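Local coordinates for protein geranylgeranyl pyrophosphate synthase (Geoglobus acetivorans, PDB 5JFQ) that makes geranylgeranyl diphosphate, with some farnesyl diphosphate, by adding isopentenyl diphosphate units to dimethylallyl diphosphate in magnesium-dependent steps, at residues 22-27 / 35-40; 57-62 / 191-196; 84-89 / 98-103; 161-166 / 243-248; 216-221 / 282-287. All coordinates share one frame; numbering follows the deposited sequence.

Contact 1 (22-27 / 35-40); sequences ELLKEQ and AARHYL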
# COMPACT_ATOMS: atom_id res chain seq x y z
N GLU B 22 -10.83 -6.44 17.19
CA GLU B 22 -12.18 -6.12 16.75
C GLU B 22 -12.20 -5.60 15.31
O GLU B 22 -13.12 -5.91 14.55
CB GLU B 22 -12.80 -5.10 17.70
CG GLU B 22 -14.12 -4.56 17.25
CD GLU B 22 -14.55 -3.40 18.11
OE1 GLU B 22 -14.19 -3.40 19.31
OE2 GLU B 22 -15.23 -2.49 17.60
N LEU B 23 -11.19 -4.82 14.93
CA LEU B 23 -11.10 -4.25 13.60
C LEU B 23 -10.23 -5.05 12.63
O LEU B 23 -10.38 -4.89 11.42
CB LEU B 23 -10.54 -2.83 13.68
CG LEU B 23 -11.34 -1.81 14.50
CD1 LEU B 23 -10.52 -0.57 14.74
CD2 LEU B 23 -12.60 -1.47 13.74
N LEU B 24 -9.33 -5.90 13.11
CA LEU B 24 -8.47 -6.61 12.18
C LEU B 24 -8.70 -8.11 12.25
O LEU B 24 -7.79 -8.89 12.53
CB LEU B 24 -7.00 -6.25 12.43
CG LEU B 24 -6.67 -4.82 11.99
CD1 LEU B 24 -5.39 -4.32 12.66
CD2 LEU B 24 -6.58 -4.71 10.46
N LYS B 25 -9.94 -8.51 11.99
CA LYS B 25 -10.28 -9.92 12.07
C LYS B 25 -9.56 -10.70 10.98
O LYS B 25 -9.15 -10.16 9.96
CB LYS B 25 -11.79 -10.09 11.95
CG LYS B 25 -12.44 -10.57 13.21
CD LYS B 25 -12.95 -9.41 14.04
CE LYS B 25 -14.24 -8.85 13.46
NZ LYS B 25 -14.91 -7.86 14.35
N GLU B 26 -9.42 -12.01 11.20
CA GLU B 26 -9.07 -12.89 10.10
C GLU B 26 -10.32 -13.20 9.31
O GLU B 26 -11.44 -13.16 9.82
CB GLU B 26 -8.41 -14.17 10.60
CG GLU B 26 -7.04 -13.95 11.21
CD GLU B 26 -6.31 -15.25 11.51
OE1 GLU B 26 -6.26 -16.12 10.62
OE2 GLU B 26 -5.80 -15.38 12.65
N GLN B 27 -10.13 -13.53 8.04
CA GLN B 27 -11.20 -13.52 7.05
C GLN B 27 -10.74 -14.41 5.89
O GLN B 27 -9.64 -14.97 5.92
CB GLN B 27 -11.48 -12.06 6.68
CG GLN B 27 -12.59 -11.78 5.70
CD GLN B 27 -12.43 -10.37 5.15
OE1 GLN B 27 -12.11 -9.44 5.91
NE2 GLN B 27 -12.61 -10.20 3.83
N ALA B 35 -1.40 -14.68 7.13
CA ALA B 35 -0.19 -13.90 6.95
C ALA B 35 -0.37 -12.47 7.44
O ALA B 35 0.51 -11.91 8.10
CB ALA B 35 0.23 -13.92 5.48
N ALA B 36 -1.50 -11.84 7.10
CA ALA B 36 -1.68 -10.43 7.46
C ALA B 36 -1.86 -10.21 8.95
O ALA B 36 -1.63 -9.10 9.43
CB ALA B 36 -2.87 -9.82 6.72
N ARG B 37 -2.27 -11.22 9.69
CA ARG B 37 -2.45 -11.07 11.13
C ARG B 37 -1.32 -11.70 11.90
O ARG B 37 -1.37 -11.68 13.13
CB ARG B 37 -3.78 -11.67 11.60
CG ARG B 37 -4.97 -10.74 11.51
CD ARG B 37 -5.11 -10.27 10.11
NE ARG B 37 -6.40 -9.67 9.80
CZ ARG B 37 -6.58 -8.43 9.37
NH1 ARG B 37 -5.53 -7.63 9.21
NH2 ARG B 37 -7.80 -8.01 9.07
N HIS B 38 -0.33 -12.27 11.22
CA HIS B 38 0.75 -12.99 11.90
C HIS B 38 1.45 -12.11 12.93
O HIS B 38 1.55 -12.50 14.10
CB HIS B 38 1.75 -13.52 10.88
CG HIS B 38 2.83 -14.35 11.49
ND1 HIS B 38 2.56 -15.45 12.28
CD2 HIS B 38 4.18 -14.25 11.42
CE1 HIS B 38 3.70 -15.98 12.69
NE2 HIS B 38 4.69 -15.28 12.17
N TYR B 39 1.92 -10.93 12.54
CA TYR B 39 2.64 -10.09 13.50
C TYR B 39 1.71 -9.51 14.54
O TYR B 39 2.09 -9.39 15.72
CB TYR B 39 3.40 -8.97 12.79
CG TYR B 39 4.59 -9.43 11.98
CD1 TYR B 39 5.18 -10.68 12.20
CD2 TYR B 39 5.13 -8.62 10.99
CE1 TYR B 39 6.26 -11.09 11.45
CE2 TYR B 39 6.20 -9.03 10.23
CZ TYR B 39 6.77 -10.26 10.47
OH TYR B 39 7.84 -10.65 9.71
N LEU B 40 0.50 -9.09 14.14
CA LEU B 40 -0.41 -8.52 15.13
C LEU B 40 -0.68 -9.52 16.24
O LEU B 40 -0.68 -9.15 17.42
CB LEU B 40 -1.73 -8.09 14.47
CG LEU B 40 -1.61 -6.93 13.48
CD1 LEU B 40 -2.80 -6.88 12.55
CD2 LEU B 40 -1.41 -5.60 14.20
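Arg37 docks on the backbone of Leu24 and Lys25 in a buried, mostly polar contact near the N-terminal end of this all-helical prenyl synthase fold. Leu24 is the first residue to leave helix 9-23. Arg37 sits at the break between helix 30-36 and helix 38-42. The guanidinium grips one acceptor side-on. NE of Arg37 lies 2.8 Å from O of Lys25, and NH2 of Arg37 lies 2.7 Å from the same O of Lys25. That oxygen lies at the edge of the guanidinium, only 6° out of its plane. Both nitrogens reach the carbonyl from the same face of its plane, and NE comes in from well above it. Neither bond is straight (142° and 144° at the hydrogens), as expected when two N-H groups share one acceptor. The bend of the Arg37 chain at its second torsion swings the head toward this carbonyl. O of Leu24 stands over one face of the guanidinium and makes no hydrogen bond to it. CD2 of Leu24 packs 3.3 Å from NH1 of Arg37, with the two side chains crossing at about a right angle. The other branch of Leu24 goes elsewhere: its CD1 touches CD1 of Leu40 at 3.6 Å. The Glu26 and Arg37 side chains pass alongside each other, pointing opposite ways, with CG of Glu26 3.8 Å from CG of Arg37. The Glu26 carboxylate pairs with Lys41. NH2 of Arg37 also forms a salt bridge with Glu118, on helix 105-123. Leu24 packs further on Thr75 of helix 67-88, and Leu40 on Asn78 of the same helix.

Contact 2 (57-62 / 191-196); sequences EALGED and FGKDES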
# COMPACT_ATOMS: atom_id res chain seq x y z
N GLU B 57 -5.44 12.38 24.85
CA GLU B 57 -5.81 12.79 26.19
C GLU B 57 -5.04 14.02 26.65
O GLU B 57 -5.59 14.88 27.35
CB GLU B 57 -5.60 11.64 27.16
CG GLU B 57 -6.18 11.91 28.51
CD GLU B 57 -5.93 10.77 29.45
OE1 GLU B 57 -6.85 10.41 30.21
OE2 GLU B 57 -4.80 10.23 29.40
N ALA B 58 -3.77 14.13 26.26
CA ALA B 58 -3.02 15.35 26.54
C ALA B 58 -3.67 16.56 25.89
O ALA B 58 -3.61 17.67 26.45
CB ALA B 58 -1.58 15.21 26.05
N LEU B 59 -4.27 16.39 24.72
CA LEU B 59 -5.03 17.49 24.14
C LEU B 59 -6.35 17.70 24.85
O LEU B 59 -7.13 18.58 24.45
CB LEU B 59 -5.27 17.25 22.66
CG LEU B 59 -3.96 17.39 21.88
CD1 LEU B 59 -4.17 17.02 20.43
CD2 LEU B 59 -3.46 18.80 22.01
N GLY B 60 -6.60 16.92 25.90
CA GLY B 60 -7.86 17.00 26.59
C GLY B 60 -9.00 16.60 25.70
O GLY B 60 -10.03 17.28 25.66
N GLU B 61 -8.84 15.51 24.96
CA GLU B 61 -9.91 14.99 24.13
C GLU B 61 -10.34 13.64 24.65
O GLU B 61 -9.76 13.09 25.59
CB GLU B 61 -9.46 14.91 22.68
CG GLU B 61 -9.35 16.27 22.06
CD GLU B 61 -10.72 16.85 21.79
OE1 GLU B 61 -11.70 16.06 21.81
OE2 GLU B 61 -10.81 18.08 21.57
N ASP B 62 -11.41 13.12 24.06
CA ASP B 62 -11.83 11.77 24.39
C ASP B 62 -10.92 10.85 23.59
O ASP B 62 -11.07 10.73 22.37
CB ASP B 62 -13.29 11.54 24.04
CG ASP B 62 -13.83 10.27 24.63
OD1 ASP B 62 -13.06 9.29 24.77
OD2 ASP B 62 -15.03 10.24 24.95
N PHE B 191 -8.80 16.54 15.85
CA PHE B 191 -9.62 17.39 16.70
C PHE B 191 -9.25 18.86 16.57
O PHE B 191 -9.31 19.61 17.54
CB PHE B 191 -9.52 16.92 18.14
CG PHE B 191 -9.68 15.46 18.27
CD1 PHE B 191 -10.60 14.79 17.49
CD2 PHE B 191 -8.88 14.74 19.12
CE1 PHE B 191 -10.76 13.43 17.57
CE2 PHE B 191 -9.03 13.36 19.21
CZ PHE B 191 -9.97 12.71 18.43
N GLY B 192 -8.82 19.26 15.38
CA GLY B 192 -8.78 20.67 15.05
C GLY B 192 -7.94 21.54 15.96
O GLY B 192 -8.17 22.75 16.02
N LYS B 193 -6.96 20.97 16.65
CA LYS B 193 -6.00 21.86 17.28
C LYS B 193 -5.22 22.58 16.18
O LYS B 193 -5.25 22.19 15.01
CB LYS B 193 -5.09 21.09 18.24
CG LYS B 193 -5.85 20.09 19.11
CD LYS B 193 -7.11 20.71 19.72
CE LYS B 193 -7.67 19.82 20.82
NZ LYS B 193 -8.93 20.35 21.41
N ASP B 194 -4.54 23.65 16.55
CA ASP B 194 -3.97 24.53 15.54
C ASP B 194 -2.55 24.10 15.16
O ASP B 194 -2.01 23.11 15.67
CB ASP B 194 -3.99 25.98 16.03
CG ASP B 194 -3.36 26.15 17.39
OD1 ASP B 194 -2.42 26.97 17.50
OD2 ASP B 194 -3.80 25.46 18.34
N GLU B 195 -1.95 24.85 14.22
CA GLU B 195 -0.68 24.43 13.64
C GLU B 195 0.42 24.37 14.69
O GLU B 195 1.29 23.49 14.63
CB GLU B 195 -0.30 25.38 12.50
N SER B 196 0.39 25.28 15.66
CA SER B 196 1.38 25.26 16.73
C SER B 196 1.35 23.94 17.49
O SER B 196 2.40 23.37 17.82
CB SER B 196 1.12 26.41 17.70
OG SER B 196 -0.08 26.17 18.42
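Glu61 and Lys193 form a salt bridge just beyond a Schellman motif, the turn that ends helix 47-58. Gly60 carries the positive phi of that motif, and its N is bonded to O of Glu57 at 2.7 Å. On the other side, residues 191-194 link helix 165-190 to helix 195-221. NZ of Lys193 donates to OE2 of Glu61 at 3.0 Å. The bond uses the anti lone pair of OE2, on the side away from OE1. The other oxygen, OE1 of Glu61, lies over one face of the Phe191 ring. Carboxylate and ring planes are 36° apart. The Glu61 chain is bent at its second torsion (chi2 -73°), which folds it along the ring and turns the carboxylate toward the lysine. CG of Glu61 touches CD2 of Phe191 at 3.3 Å. The lysine stem is used too. CG of Lys193 meets CD1 of Leu59 at 3.7 Å. Leu59 also touches Pro187 and Ala188 of helix 165-190. Other polar groups find partners nearby. OE2 of Glu57 is bonded to OG of Ser306, and Asp62 pairs with Arg64. Asp194 is the N-cap residue of helix 195-221, where OG of Ser196 donates to OD1 of Asp194 at 2.6 Å, reaching it from above the carboxylate plane.

Contact 3 (84-89 / 98-103); sequences DDIMDE and TVHTLF
The His100 ring lies flat against the backbone of Ile86, near the C-terminal end of helix 67-88. CA of Ile86 stands 3.9 Å from the centroid of the His100 ring and only 4° off the ring normal. This is a CH-pi contact over the face. CG2 of Thr101 covers the opposite face, so the ring is sandwiched between its own helix 99-103 and the neighbouring one. CG of His100 sits between the backbone N and the carbonyl carbon (chi1 61°), which carries the ring out toward helix 67-88. The side chains of Ile86 and His100 slide past each other in opposite directions, with CG1 of Ile86 3.8 Å from CB of His100. At the far end of the ring, CE1 of His100 comes 3.5 Å from CA of Glu89. NE2 of His100 has a weak hydrogen bond to O of Asp90. Beside the ring, Asp85 and Thr98 cross obliquely, and CG2 of Thr98 touches OD2 of Asp85 at 3.4 Å. The strongest polar partners of both lie outside: OD1 of Asp85 forms a salt bridge with Arg93, and OG1 of Thr98 bonds to O of Asp90. Replacing His100 by an alanine is likely to leave CA of Ile86 and CG2 of Thr101 without the ring between them, and O of Asp90 without its weak bond from NE2. Residues 84-88, DDIMD, fit the first aspartate-rich DDxxD motif of prenyl synthases, and Asp84 and Asp88 probably bind the two magnesium ions, as in relatives.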
# COMPACT_ATOMS: atom_id res chain seq x y z
N ASP B 84 9.40 -4.90 5.04
CA ASP B 84 10.80 -4.78 5.41
C ASP B 84 11.45 -6.15 5.50
O ASP B 84 12.54 -6.37 4.98
CB ASP B 84 10.95 -4.03 6.73
CG ASP B 84 10.78 -2.54 6.58
OD1 ASP B 84 10.62 -2.06 5.44
OD2 ASP B 84 10.82 -1.84 7.61
N ASP B 85 10.76 -7.09 6.16
CA ASP B 85 11.30 -8.43 6.33
C ASP B 85 11.51 -9.12 4.99
O ASP B 85 12.42 -9.94 4.86
CB ASP B 85 10.37 -9.27 7.21
CG ASP B 85 10.35 -8.78 8.64
OD1 ASP B 85 11.25 -7.99 9.01
OD2 ASP B 85 9.44 -9.18 9.40
N ILE B 86 10.69 -8.80 4.00
CA ILE B 86 10.97 -9.31 2.66
C ILE B 86 12.32 -8.80 2.18
O ILE B 86 13.07 -9.54 1.53
CB ILE B 86 9.84 -8.93 1.69
CG1 ILE B 86 8.53 -9.58 2.11
CG2 ILE B 86 10.18 -9.41 0.30
CD1 ILE B 86 7.33 -8.98 1.39
N MET B 87 12.66 -7.55 2.51
CA MET B 87 13.85 -6.90 1.97
C MET B 87 15.11 -7.36 2.69
O MET B 87 16.10 -7.72 2.05
CB MET B 87 13.73 -5.39 2.07
CG MET B 87 13.02 -4.78 0.89
SD MET B 87 12.08 -3.26 1.22
CE MET B 87 10.89 -3.40 -0.09
N ASP B 88 15.09 -7.34 4.02
CA ASP B 88 16.24 -7.80 4.79
C ASP B 88 16.38 -9.32 4.80
O ASP B 88 17.37 -9.83 5.33
CB ASP B 88 16.12 -7.28 6.23
CG ASP B 88 15.75 -5.80 6.28
OD1 ASP B 88 16.14 -5.05 5.36
OD2 ASP B 88 15.06 -5.40 7.24
N GLU B 89 15.42 -10.04 4.21
CA GLU B 89 15.38 -11.51 4.16
C GLU B 89 15.65 -12.14 5.52
O GLU B 89 16.20 -13.24 5.62
CB GLU B 89 16.35 -12.05 3.12
CG GLU B 89 16.14 -11.40 1.77
CD GLU B 89 16.85 -12.14 0.67
OE1 GLU B 89 17.94 -12.70 0.95
OE2 GLU B 89 16.32 -12.18 -0.46
N THR B 98 9.59 -14.80 10.15
CA THR B 98 9.03 -13.71 9.36
C THR B 98 7.94 -14.22 8.43
O THR B 98 7.84 -15.42 8.13
CB THR B 98 10.09 -12.98 8.53
OG1 THR B 98 10.80 -13.89 7.69
CG2 THR B 98 11.03 -12.19 9.43
N VAL B 99 7.12 -13.27 7.99
CA VAL B 99 5.94 -13.59 7.19
C VAL B 99 6.34 -14.19 5.86
O VAL B 99 5.74 -15.16 5.39
CB VAL B 99 5.07 -12.33 7.02
CG1 VAL B 99 3.95 -12.59 6.02
CG2 VAL B 99 4.54 -11.87 8.37
N HIS B 100 7.35 -13.62 5.21
CA HIS B 100 7.71 -14.19 3.92
C HIS B 100 8.28 -15.59 4.06
O HIS B 100 8.19 -16.38 3.12
CB HIS B 100 8.66 -13.26 3.16
CG HIS B 100 9.96 -13.00 3.85
ND1 HIS B 100 11.18 -13.35 3.30
CD2 HIS B 100 10.24 -12.40 5.03
CE1 HIS B 100 12.15 -12.97 4.11
NE2 HIS B 100 11.61 -12.40 5.17
N THR B 101 8.81 -15.94 5.23
CA THR B 101 9.35 -17.28 5.35
C THR B 101 8.24 -18.30 5.57
O THR B 101 8.27 -19.39 5.00
CB THR B 101 10.42 -17.33 6.46
OG1 THR B 101 9.94 -16.72 7.65
CG2 THR B 101 11.65 -16.57 6.01
N LEU B 102 7.21 -17.96 6.36
CA LEU B 102 6.14 -18.92 6.60
C LEU B 102 5.20 -19.06 5.41
O LEU B 102 4.64 -20.14 5.19
CB LEU B 102 5.32 -18.50 7.81
CG LEU B 102 6.07 -18.56 9.11
CD1 LEU B 102 5.30 -17.74 10.10
CD2 LEU B 102 6.13 -20.00 9.53
N PHE B 103 4.98 -17.99 4.66
CA PHE B 103 3.93 -17.99 3.66
C PHE B 103 4.43 -17.72 2.26
O PHE B 103 3.69 -17.93 1.30
CB PHE B 103 2.86 -16.94 3.99
CG PHE B 103 2.45 -16.92 5.42
CD1 PHE B 103 1.39 -17.70 5.87
CD2 PHE B 103 3.10 -16.11 6.33
CE1 PHE B 103 0.97 -17.67 7.20
CE2 PHE B 103 2.70 -16.08 7.66
CZ PHE B 103 1.63 -16.86 8.09

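Contact 4 (161-166 / 243-248); sequences DSVGES and IVIKAF
Ile245 holds CG1 anti to its carbonyl carbon (chi1 -73°), and its chain then runs straight on (chi2 176°), which carries CD1 out from helix 242-249 to Val163. On the other side, chi1 of -61° puts CG2 of Val163 between its backbone N and carbonyl carbon, the branch that faces the isoleucine. The two methyls meet, CD1 of Ile245 to CG2 of Val163 at 3.6 Å. The side chains cross at a slant. The second branch of Ile245 lies against backbone. CG2 of Ile245 is 3.5 Å from O of Val163 and 3.9 Å from N of Glu165. No hydrogen bond joins the segments; the contact is made by methyl groups against a methyl and a stretch of main chain. CG2 of Ile245 also comes 4.2 Å from C of Gly164. In the all-alpha prenyl synthase fold, residues 161-164 connect the long helix 130-159 to helix 165-190. Gly164 is the N-cap residue of the latter. Ile245 therefore packs its short helix against the start of helix 165-190. With Ile245 cut back to an alanine, CG2 of Val163 and the Gly164 backbone would probably lose their apolar cover. Polar links flank the methyl contact. NZ of Lys240 bonds to O of Asp161, and the Val163 side chain touches Lys240. Glu165 sends its carboxylate to helix 280-298, where it makes a weak hydrogen bond to OH of Tyr282 and a long, weak ion pair with Arg286.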
# COMPACT_ATOMS: atom_id res chain seq x y z
N ASP B 161 29.81 3.60 0.21
CA ASP B 161 31.03 3.42 1.00
C ASP B 161 30.96 4.22 2.29
O ASP B 161 31.33 3.73 3.36
CB ASP B 161 32.27 3.81 0.19
CG ASP B 161 32.31 3.16 -1.18
OD1 ASP B 161 32.33 3.90 -2.19
OD2 ASP B 161 32.33 1.91 -1.25
N SER B 162 30.46 5.45 2.21
CA SER B 162 30.30 6.27 3.40
C SER B 162 29.09 7.17 3.25
O SER B 162 28.85 7.75 2.19
CB SER B 162 31.54 7.12 3.65
OG SER B 162 31.77 7.94 2.52
N VAL B 163 28.34 7.29 4.33
CA VAL B 163 27.23 8.22 4.40
C VAL B 163 27.47 9.16 5.58
O VAL B 163 27.98 8.74 6.63
CB VAL B 163 25.87 7.49 4.50
CG1 VAL B 163 25.66 6.62 3.28
CG2 VAL B 163 25.79 6.62 5.74
N GLY B 164 27.15 10.43 5.38
CA GLY B 164 27.27 11.40 6.45
C GLY B 164 26.16 11.28 7.48
O GLY B 164 25.10 10.69 7.23
N GLU B 165 26.42 11.84 8.66
CA GLU B 165 25.42 11.86 9.73
C GLU B 165 24.11 12.47 9.24
O GLU B 165 23.03 11.95 9.54
CB GLU B 165 25.97 12.61 10.94
CG GLU B 165 25.02 12.68 12.13
CD GLU B 165 25.68 13.21 13.40
OE1 GLU B 165 25.46 14.39 13.76
OE2 GLU B 165 26.41 12.43 14.05
N SER B 166 24.20 13.56 8.48
CA SER B 166 23.00 14.24 7.99
C SER B 166 22.12 13.30 7.17
O SER B 166 20.98 13.02 7.56
CB SER B 166 23.41 15.47 7.18
OG SER B 166 24.25 16.31 7.94
N ILE B 243 26.73 5.10 15.38
CA ILE B 243 28.02 4.79 16.00
C ILE B 243 29.09 4.61 14.93
O ILE B 243 30.11 5.32 14.90
CB ILE B 243 27.91 3.54 16.90
CG1 ILE B 243 26.98 2.53 16.24
CG2 ILE B 243 27.41 3.90 18.28
CD1 ILE B 243 26.87 1.20 16.94
N VAL B 244 28.87 3.65 14.02
CA VAL B 244 29.85 3.38 12.97
C VAL B 244 30.00 4.56 12.02
O VAL B 244 30.97 4.60 11.26
CB VAL B 244 29.48 2.11 12.17
CG1 VAL B 244 29.37 0.90 13.10
CG2 VAL B 244 28.21 2.31 11.38
N ILE B 245 29.09 5.53 12.03
CA ILE B 245 29.29 6.68 11.16
C ILE B 245 30.22 7.68 11.83
O ILE B 245 31.09 8.28 11.17
CB ILE B 245 27.95 7.31 10.75
CG1 ILE B 245 27.27 6.40 9.73
CG2 ILE B 245 28.16 8.66 10.10
CD1 ILE B 245 25.92 6.86 9.33
N LYS B 246 30.08 7.86 13.14
CA LYS B 246 31.02 8.67 13.90
C LYS B 246 32.42 8.07 13.83
O LYS B 246 33.38 8.72 13.42
CB LYS B 246 30.56 8.82 15.35
N ALA B 247 32.53 6.79 14.21
CA ALA B 247 33.83 6.12 14.23
C ALA B 247 34.49 6.14 12.86
O ALA B 247 35.69 6.43 12.75
CB ALA B 247 33.67 4.69 14.73
N PHE B 248 33.74 5.83 11.79
CA PHE B 248 34.34 5.87 10.46
C PHE B 248 34.70 7.30 10.08
O PHE B 248 35.72 7.53 9.41
CB PHE B 248 33.40 5.24 9.43
CG PHE B 248 33.50 3.73 9.35
CD1 PHE B 248 34.73 3.09 9.40
CD2 PHE B 248 32.35 2.95 9.21
CE1 PHE B 248 34.81 1.69 9.32
CE2 PHE B 248 32.43 1.55 9.14
CZ PHE B 248 33.66 0.93 9.19

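Contact 5 (216-221 / 282-287); sequences DDLLDI and YARERA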
# COMPACT_ATOMS: atom_id res chain seq x y z
N ASP B 216 18.14 1.92 19.77
CA ASP B 216 17.94 0.54 19.33
C ASP B 216 19.18 -0.00 18.64
O ASP B 216 19.39 -1.22 18.60
CB ASP B 216 16.72 0.46 18.40
CG ASP B 216 16.03 -0.90 18.44
OD1 ASP B 216 15.76 -1.43 19.54
OD2 ASP B 216 15.77 -1.45 17.35
N ASP B 217 20.01 0.88 18.08
CA ASP B 217 21.29 0.47 17.52
C ASP B 217 22.32 0.28 18.62
O ASP B 217 23.23 -0.55 18.48
CB ASP B 217 21.77 1.50 16.51
CG ASP B 217 20.74 1.77 15.43
OD1 ASP B 217 19.92 0.87 15.17
OD2 ASP B 217 20.76 2.89 14.86
N LEU B 218 22.20 1.04 19.71
CA LEU B 218 23.07 0.85 20.86
C LEU B 218 22.81 -0.49 21.53
O LEU B 218 23.75 -1.13 22.00
CB LEU B 218 22.87 1.99 21.85
CG LEU B 218 23.40 3.33 21.36
CD1 LEU B 218 22.88 4.48 22.24
CD2 LEU B 218 24.91 3.26 21.36
N LEU B 219 21.55 -0.93 21.58
CA LEU B 219 21.20 -2.18 22.26
C LEU B 219 21.84 -3.41 21.62
O LEU B 219 21.82 -4.48 22.23
CB LEU B 219 19.68 -2.36 22.30
CG LEU B 219 18.84 -1.55 23.30
CD1 LEU B 219 17.35 -1.89 23.17
CD2 LEU B 219 19.31 -1.74 24.74
N ASP B 220 22.41 -3.28 20.42
CA ASP B 220 23.16 -4.36 19.78
C ASP B 220 24.62 -4.40 20.24
O ASP B 220 25.24 -5.47 20.26
CB ASP B 220 23.06 -4.20 18.26
CG ASP B 220 23.67 -5.35 17.52
OD1 ASP B 220 24.76 -5.16 16.93
OD2 ASP B 220 23.07 -6.45 17.53
N ILE B 221 25.17 -3.24 20.60
CA ILE B 221 26.45 -3.15 21.29
C ILE B 221 26.29 -3.53 22.77
O ILE B 221 27.24 -4.02 23.39
CB ILE B 221 26.99 -1.71 21.12
CG1 ILE B 221 27.76 -1.57 19.81
CG2 ILE B 221 27.81 -1.27 22.29
CD1 ILE B 221 28.41 -0.22 19.68
N TYR B 282 28.92 9.10 21.81
CA TYR B 282 28.26 10.02 20.90
C TYR B 282 26.82 9.61 20.66
O TYR B 282 25.91 10.45 20.67
CB TYR B 282 29.03 10.10 19.57
CG TYR B 282 28.63 11.28 18.71
CD1 TYR B 282 29.29 12.50 18.83
CD2 TYR B 282 27.61 11.18 17.77
CE1 TYR B 282 28.93 13.59 18.05
CE2 TYR B 282 27.25 12.27 16.98
CZ TYR B 282 27.92 13.47 17.12
OH TYR B 282 27.57 14.57 16.35
N ALA B 283 26.58 8.30 20.49
CA ALA B 283 25.24 7.81 20.21
C ALA B 283 24.31 8.03 21.40
O ALA B 283 23.24 8.63 21.25
CB ALA B 283 25.29 6.34 19.83
N ARG B 284 24.68 7.54 22.59
CA ARG B 284 23.88 7.80 23.78
C ARG B 284 23.62 9.29 23.95
O ARG B 284 22.49 9.72 24.19
CB ARG B 284 24.57 7.25 25.04
CG ARG B 284 24.36 5.77 25.32
CD ARG B 284 25.61 4.99 24.93
NE ARG B 284 25.66 3.64 25.48
CZ ARG B 284 26.56 3.23 26.38
NH1 ARG B 284 27.48 4.07 26.82
NH2 ARG B 284 26.54 1.98 26.83
N GLU B 285 24.67 10.10 23.79
CA GLU B 285 24.53 11.54 23.94
C GLU B 285 23.62 12.12 22.87
O GLU B 285 22.67 12.85 23.18
CB GLU B 285 25.91 12.21 23.90
N ARG B 286 23.88 11.79 21.60
CA ARG B 286 23.06 12.31 20.52
C ARG B 286 21.63 11.80 20.63
O ARG B 286 20.68 12.55 20.36
CB ARG B 286 23.66 11.95 19.17
CG ARG B 286 23.10 12.75 18.02
CD ARG B 286 23.76 14.10 17.92
NE ARG B 286 23.45 14.73 16.63
CZ ARG B 286 24.14 15.73 16.10
N ALA B 287 21.45 10.53 21.02
CA ALA B 287 20.11 10.03 21.30
C ALA B 287 19.44 10.83 22.40
O ALA B 287 18.25 11.17 22.30
CB ALA B 287 20.17 8.54 21.68
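Leu218 overlaps both Ala283 and the stem of Arg284, using a different methyl for each closest approach. CD2 of Leu218 rests on CB of Ala283 at 3.5 Å. CD1 of Leu218 reaches CG of Arg284 at 3.7 Å and lies 3.6 Å from N of Arg284, so it also covers the helix backbone. CG of Leu218 stands anti to its carbonyl carbon (chi1 -70°), and its two methyls then fork over the neighbouring helix 280-298. The leucine and arginine side chains run at an angle to one another. The Arg284 chain is bent at its second torsion (chi2 103°), which brings its aliphatic part nearer to the leucine. CD of Arg284 lies 3.9 Å from CD1 of Leu218. No hydrogen bond crosses the contact. Ala283 has only a methyl to offer here, and CA of Leu218 lies 7.3 Å from CA of Ala283. Ile243 of helix 242-249 touches both Leu218 and Ala283. Leu218 thus packs helix 195-221 on helix 280-298. In the same turn of helix, OD1 of Asp217 bonds to Gln213, which probably binds dimethylallyl diphosphate. Both Asp217 and Leu218 belong to the sequence DDLLD at 216-220, which matches the second aspartate-rich motif of the prenyl synthase family.

Contacts 1, 3 and 5 are mostly buried, contact 4 is partly buried, and contact 2 lies on the surface. The surface contact is a salt bridge. Contact 1 sets a buried guanidinium on a carbonyl, with a further salt bridge to Glu118. Contacts 3, 4 and 5 have no hydrogen bond across; contact 3 rests on a ring over backbone, 4 and 5 on methyl packing. Contacts 1 and 3 are neighbours, joined by OH of Tyr39 bonded to N of Val99. Contacts 4 and 5 touch through Ile243 with Ile221 and Ala283. Contacts 2 and 5 share helix 195-221, their centres about 32 Å apart. Contacts 3 and 5 hold the two aspartate-rich sequences, centres about 26 Å apart.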